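Local coordinates for protein methyltransferase FkbM (Methylobacillus flagellatus KT, PDB 2PY6) that probably acts as a methyltransferase built on a Rossmann-like domain, at residues F143-R148 with L198-E203; K229-G234 with W256-D261. All coordinates share one frame; numbering follows the deposited sequence.

Contact 1 (F143-R148 with L198-E203); sequences FEQAVR and LTCEPE
E144 and C200 bring the backbones closest, CA to CA 5.4 Å, where helix 143-149 meets the C-terminal end of helix 184-199. The contact is a helix packed against a helix C-terminus and the turn after it. C200 leaves the helix with positive phi, 69°, and its CB points toward helix 143-149. That CB packs on CG of Q145 at 3.6 Å and on CB of E144 at 3.8 Å. C200 SG sits over the centre of one face of the R148 guanidinium, 3.6 Å above its plane. R148 NH1 gives L198 O a hydrogen bond of 2.8 Å. L198 O lies near the guanidinium plane, while NH1 stands above the carbonyl plane. R148 NE also pairs with D162. An alanine in place of R148 would probably leave L198 O and D162 without this donor and C200 SG without the flat group beneath it. The carboxylate of E144 turns to other partners, R121 and R401. Q145 NE2 bonds to G37 O. It also makes a weak bond to a water, which donates to T199 O at 2.7 Å.

Contact 2 (K229-G234 with W256-D261); sequences KMVDCG and WMIEPD
The six-membered ring of W256 reaches across to the neighbouring strand and overlaps V231 and K229. Its CE3 lies 3.7 Å from CG2 of V231, and its CZ3 lies 3.9 Å from CB of K229. Both meet the ring obliquely. Rotation about CB-CG (chi2 -88°) turns the CE3 and CZ3 side of the indole toward V231 and K229. At the far rim of the indole, NE1 bonds to D333. On the same face of the sheet as W256, V231 CG1 touches CD1 of I258 at 3.7 Å. I328 of helix 328-331 packs on V231, C233 and I258 there.

D232 and M257 occupy the other face and lie side by side, pointing the same way. M257 is a selenomethionine, and its CE comes 3.6 Å from D232 OD2. The other carboxylate oxygen of D232 forms a salt bridge with K340. Helix 239-248 packs on this face through S240 and L241.

The two strands run parallel, 8° apart. Four backbone hydrogen bonds join them: W256 N to M230 O, D232 N to W256 O, I258 N to D232 O, and G234 N to I258 O. The bond from I258 N is nearly straight, 176° at the hydrogen. Beyond the strands, E259 OE1 lies 3.6 Å from G234 C and accepts from S236 N. E259 OE2 accepts from D261 N at 3.2 Å. Through OE1, E259 joins the end of strand 254-258 to the turn that follows strand 229-233.

Strand 229-233, helix 239-248 and strand 254-258 make a beta-alpha-beta unit. An acidic residue just past the second strand, beside a glycine turn after the first, is typical of the cofactor site of Rossmann-like methyltransferases. E259 and G234 are consistent with such a site.

In the fold
Both contacts are buried, but they lie on opposite sides of the chain's centre, with centres about 34 Å apart. They share no helix or strand and do not touch. Contact 1 closes before contact 2 opens along the chain. Contact 2 joins neighbouring parallel strands inside the seven-stranded sheet of the Rossmann-like domain, so main-chain hydrogen bonds and apolar side chains carry it. Contact 1 joins a helix to the end of another and the turn after it, and side chains do most of the work, with an arginine reaching a backbone carbonyl. Contact 1 also lies near a subunit interface: E201 and E203 pair with K249 and R218 of the second subunit. No other chain touches contact 2.

Contact 1 (F143-R148 with L198-E203)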
loop_
_atom_site.group_PDB
_atom_site.type_symbol
_atom_site.label_atom_id
_atom_site.label_comp_id
_atom_site.label_asym_id
_atom_site.label_seq_id
_atom_site.Cartn_x
_atom_site.Cartn_y
_atom_site.Cartn_z
ATOM N N PHE A 143 -27.148 -0.635 -9.627
ATOM C CA PHE A 143 -27.424 -2.053 -9.769
ATOM C C PHE A 143 -28.887 -2.470 -9.493
ATOM O O PHE A 143 -29.464 -3.238 -10.264
ATOM C CB PHE A 143 -26.463 -2.884 -8.943
ATOM C CG PHE A 143 -26.602 -4.340 -9.188
ATOM C CD1 PHE A 143 -25.962 -4.935 -10.264
ATOM C CD2 PHE A 143 -27.406 -5.115 -8.370
ATOM C CE1 PHE A 143 -26.113 -6.271 -10.501
ATOM C CE2 PHE A 143 -27.559 -6.451 -8.611
ATOM C CZ PHE A 143 -26.917 -7.032 -9.680
ATOM N N GLU A 144 -29.497 -1.926 -8.452
ATOM C CA GLU A 144 -30.878 -2.299 -8.124
ATOM C C GLU A 144 -31.806 -1.849 -9.225
ATOM O O GLU A 144 -32.748 -2.575 -9.563
ATOM C CB GLU A 144 -31.340 -1.701 -6.798
ATOM C CG GLU A 144 -30.870 -2.430 -5.575
ATOM C CD GLU A 144 -29.377 -2.339 -5.302
ATOM O OE1 GLU A 144 -28.760 -1.324 -5.698
ATOM O OE2 GLU A 144 -28.846 -3.287 -4.665
ATOM N N GLN A 145 -31.536 -0.649 -9.769
ATOM C CA GLN A 145 -32.278 -0.110 -10.919
ATOM C C GLN A 145 -32.077 -0.971 -12.157
ATOM O O GLN A 145 -33.030 -1.215 -12.899
ATOM C CB GLN A 145 -31.883 1.334 -11.212
ATOM C CG GLN A 145 -32.283 2.341 -10.086
ATOM C CD GLN A 145 -31.770 3.756 -10.347
ATOM O OE1 GLN A 145 -30.653 3.946 -10.825
ATOM N NE2 GLN A 145 -32.577 4.746 -10.018
ATOM N N ALA A 146 -30.844 -1.432 -12.383
ATOM C CA ALA A 146 -30.576 -2.341 -13.496
ATOM C C ALA A 146 -31.432 -3.619 -13.374
ATOM O O ALA A 146 -32.061 -4.043 -14.349
ATOM C CB ALA A 146 -29.104 -2.736 -13.533
ATOM N N VAL A 147 -31.421 -4.242 -12.186
ATOM C CA VAL A 147 -32.191 -5.478 -11.944
ATOM C C VAL A 147 -33.676 -5.283 -12.291
ATOM O O VAL A 147 -34.262 -6.111 -12.960
ATOM C CB VAL A 147 -32.011 -6.001 -10.519
ATOM C CG1 VAL A 147 -32.979 -7.150 -10.214
ATOM C CG2 VAL A 147 -30.572 -6.461 -10.309
ATOM N N ARG A 148 -34.250 -4.152 -11.885
ATOM C CA ARG A 148 -35.638 -3.865 -12.140
ATOM C C ARG A 148 -35.924 -3.476 -13.579
ATOM O O ARG A 148 -36.913 -3.920 -14.147
ATOM C CB ARG A 148 -36.124 -2.758 -11.192
ATOM C CG ARG A 148 -37.625 -2.376 -11.379
ATOM C CD ARG A 148 -38.042 -1.375 -10.301
ATOM N NE ARG A 148 -38.105 -2.004 -8.991
ATOM C CZ ARG A 148 -38.341 -1.343 -7.864
ATOM N NH1 ARG A 148 -38.580 -0.046 -7.897
ATOM N NH2 ARG A 148 -38.397 -1.992 -6.705
ATOM N N LEU A 198 -38.358 -0.398 -2.310
ATOM C CA LEU A 198 -39.428 0.052 -3.202
ATOM C C LEU A 198 -38.929 0.967 -4.337
ATOM O O LEU A 198 -39.441 0.913 -5.433
ATOM C CB LEU A 198 -40.535 0.766 -2.423
ATOM C CG LEU A 198 -41.379 -0.081 -1.479
ATOM C CD1 LEU A 198 -42.226 0.792 -0.593
ATOM C CD2 LEU A 198 -42.228 -1.054 -2.244
ATOM N N THR A 199 -37.931 1.793 -4.045
ATOM C CA THR A 199 -37.453 2.812 -4.971
ATOM C C THR A 199 -36.123 2.588 -5.650
ATOM O O THR A 199 -35.849 3.274 -6.637
ATOM C CB THR A 199 -37.252 4.139 -4.239
ATOM O OG1 THR A 199 -36.214 3.996 -3.280
ATOM C CG2 THR A 199 -38.541 4.585 -3.537
ATOM N N CYS A 200 -35.312 1.669 -5.120
ATOM C CA CYS A 200 -33.931 1.396 -5.590
ATOM C C CYS A 200 -32.990 2.568 -5.275
ATOM O O CYS A 200 -31.965 2.685 -5.896
ATOM C CB CYS A 200 -33.853 1.118 -7.103
ATOM S SG CYS A 200 -34.929 -0.151 -7.740
ATOM N N GLU A 201 -33.343 3.411 -4.303
ATOM C CA GLU A 201 -32.582 4.597 -3.958
ATOM C C GLU A 201 -31.783 4.393 -2.675
ATOM O O GLU A 201 -32.339 4.457 -1.583
ATOM C CB GLU A 201 -33.521 5.824 -3.796
ATOM C CG GLU A 201 -32.814 7.098 -3.284
ATOM C CD GLU A 201 -31.553 7.481 -4.083
ATOM O OE1 GLU A 201 -31.672 7.938 -5.221
ATOM O OE2 GLU A 201 -30.434 7.365 -3.549
ATOM N N PRO A 202 -30.469 4.155 -2.794
ATOM C CA PRO A 202 -29.671 3.914 -1.583
ATOM C C PRO A 202 -29.595 5.032 -0.555
ATOM O O PRO A 202 -29.293 4.754 0.605
ATOM C CB PRO A 202 -28.288 3.621 -2.138
ATOM C CG PRO A 202 -28.244 4.207 -3.452
ATOM C CD PRO A 202 -29.637 4.034 -4.001
ATOM N N GLU A 203 -29.825 6.279 -0.957
ATOM C CA GLU A 203 -29.833 7.391 0.000
ATOM C C GLU A 203 -30.797 7.128 1.169
ATOM O O GLU A 203 -30.617 7.713 2.243
ATOM C CB GLU A 203 -30.140 8.734 -0.673
ATOM C CG GLU A 203 -29.029 9.298 -1.569
ATOM C CD GLU A 203 -27.716 9.584 -0.820
ATOM O OE1 GLU A 203 -27.734 10.108 0.319
ATOM O OE2 GLU A 203 -26.654 9.298 -1.387
HETATM O O HOH W 1 -34.775 5.500 -7.832
#

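Contact 2 (K229-G234 with W256-D261)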
loop_
_atom_site.group_PDB
_atom_site.type_symbol
_atom_site.label_atom_id
_atom_site.label_comp_id
_atom_site.label_asym_id
_atom_site.label_seq_id
_atom_site.Cartn_x
_atom_site.Cartn_y
_atom_site.Cartn_z
ATOM N N LYS A 229 -23.593 -14.188 29.073
ATOM C CA LYS A 229 -23.485 -15.532 28.526
ATOM C C LYS A 229 -24.052 -15.401 27.123
ATOM O O LYS A 229 -25.278 -15.302 26.921
ATOM C CB LYS A 229 -24.219 -16.575 29.392
ATOM C CG LYS A 229 -23.632 -16.727 30.837
ATOM C CD LYS A 229 -24.585 -17.511 31.772
ATOM C CE LYS A 229 -23.955 -17.784 33.159
ATOM N NZ LYS A 229 -24.879 -18.404 34.204
HETATM N N MSE A 230 -23.131 -15.328 26.163
HETATM C CA MSE A 230 -23.465 -15.094 24.755
HETATM C C MSE A 230 -23.421 -16.304 23.818
HETATM O O MSE A 230 -22.412 -17.034 23.777
HETATM C CB MSE A 230 -22.480 -14.035 24.175
HETATM C CG MSE A 230 -22.776 -13.700 22.782
HETATM SE SE MSE A 230 -21.793 -12.310 21.906
HETATM C CE MSE A 230 -20.109 -12.902 21.964
ATOM N N VAL A 231 -24.519 -16.500 23.078
ATOM C CA VAL A 231 -24.558 -17.467 21.991
ATOM C C VAL A 231 -24.206 -16.620 20.757
ATOM O O VAL A 231 -24.931 -15.682 20.358
ATOM C CB VAL A 231 -25.932 -18.169 21.837
ATOM C CG1 VAL A 231 -25.940 -19.139 20.656
ATOM C CG2 VAL A 231 -26.307 -18.893 23.128
ATOM N N ASP A 232 -23.041 -16.920 20.198
ATOM C CA ASP A 232 -22.537 -16.244 18.998
ATOM C C ASP A 232 -22.849 -17.188 17.829
ATOM O O ASP A 232 -22.051 -18.047 17.438
ATOM C CB ASP A 232 -21.058 -15.966 19.182
ATOM C CG ASP A 232 -20.423 -15.306 17.999
ATOM O OD1 ASP A 232 -21.101 -15.077 16.977
ATOM O OD2 ASP A 232 -19.210 -15.044 18.101
ATOM N N CYS A 233 -24.040 -16.999 17.269
ATOM C CA CYS A 233 -24.557 -17.858 16.231
ATOM C C CYS A 233 -24.166 -17.266 14.876
ATOM O O CYS A 233 -24.628 -16.177 14.505
ATOM C CB CYS A 233 -26.077 -18.007 16.448
ATOM S SG CYS A 233 -26.849 -19.212 15.440
ATOM N N GLY A 234 -23.309 -17.999 14.159
ATOM C CA GLY A 234 -22.683 -17.559 12.905
ATOM C C GLY A 234 -21.443 -16.760 13.316
ATOM O O GLY A 234 -21.310 -15.591 12.982
ATOM N N TRP A 256 -20.583 -19.212 23.746
ATOM C CA TRP A 256 -20.715 -20.381 22.881
ATOM C C TRP A 256 -20.709 -19.890 21.447
ATOM O O TRP A 256 -21.655 -19.254 20.997
ATOM C CB TRP A 256 -22.024 -21.089 23.097
ATOM C CG TRP A 256 -22.278 -21.593 24.457
ATOM C CD1 TRP A 256 -21.908 -22.813 24.964
ATOM C CD2 TRP A 256 -23.029 -20.935 25.480
ATOM N NE1 TRP A 256 -22.373 -22.941 26.236
ATOM C CE2 TRP A 256 -23.082 -21.815 26.579
ATOM C CE3 TRP A 256 -23.690 -19.694 25.560
ATOM C CZ2 TRP A 256 -23.750 -21.494 27.767
ATOM C CZ3 TRP A 256 -24.349 -19.382 26.721
ATOM C CH2 TRP A 256 -24.354 -20.263 27.830
HETATM N N MSE A 257 -19.622 -20.160 20.738
HETATM C CA MSE A 257 -19.487 -19.772 19.352
HETATM C C MSE A 257 -19.900 -20.928 18.421
HETATM O O MSE A 257 -19.310 -22.010 18.488
HETATM C CB MSE A 257 -18.038 -19.357 19.063
HETATM C CG MSE A 257 -17.530 -18.192 19.884
HETATM SE SE MSE A 257 -15.778 -17.581 19.339
HETATM C CE MSE A 257 -16.041 -16.642 18.197
ATOM N N ILE A 258 -20.874 -20.665 17.539
ATOM C CA ILE A 258 -21.439 -21.663 16.606
ATOM C C ILE A 258 -21.143 -21.260 15.176
ATOM O O ILE A 258 -21.587 -20.205 14.728
ATOM C CB ILE A 258 -22.980 -21.801 16.786
ATOM C CG1 ILE A 258 -23.330 -22.009 18.282
ATOM C CG2 ILE A 258 -23.548 -22.941 15.922
ATOM C CD1 ILE A 258 -24.803 -21.981 18.535
ATOM N N GLU A 259 -20.382 -22.094 14.457
ATOM C CA GLU A 259 -20.030 -21.797 13.090
ATOM C C GLU A 259 -19.800 -23.094 12.290
ATOM O O GLU A 259 -18.947 -23.874 12.684
ATOM C CB GLU A 259 -18.739 -20.957 13.120
ATOM C CG GLU A 259 -18.093 -20.756 11.753
ATOM C CD GLU A 259 -18.986 -20.015 10.797
ATOM O OE1 GLU A 259 -19.630 -18.989 11.201
ATOM O OE2 GLU A 259 -19.014 -20.419 9.616
ATOM N N PRO A 260 -20.534 -23.320 11.163
ATOM C CA PRO A 260 -20.328 -24.577 10.416
ATOM C C PRO A 260 -19.226 -24.615 9.347
ATOM O O PRO A 260 -18.774 -25.705 9.018
ATOM C CB PRO A 260 -21.686 -24.780 9.726
ATOM C CG PRO A 260 -22.154 -23.420 9.434
ATOM C CD PRO A 260 -21.626 -22.529 10.551
ATOM N N ASP A 261 -18.805 -23.468 8.808
ATOM C CA ASP A 261 -17.838 -23.442 7.702
ATOM C C ASP A 261 -16.438 -23.812 8.187
ATOM O O ASP A 261 -15.941 -23.214 9.137
ATOM C CB ASP A 261 -17.841 -22.071 7.059
ATOM C CG ASP A 261 -16.983 -22.000 5.801
ATOM O OD1 ASP A 261 -15.744 -21.984 5.901
ATOM O OD2 ASP A 261 -17.570 -21.883 4.709
#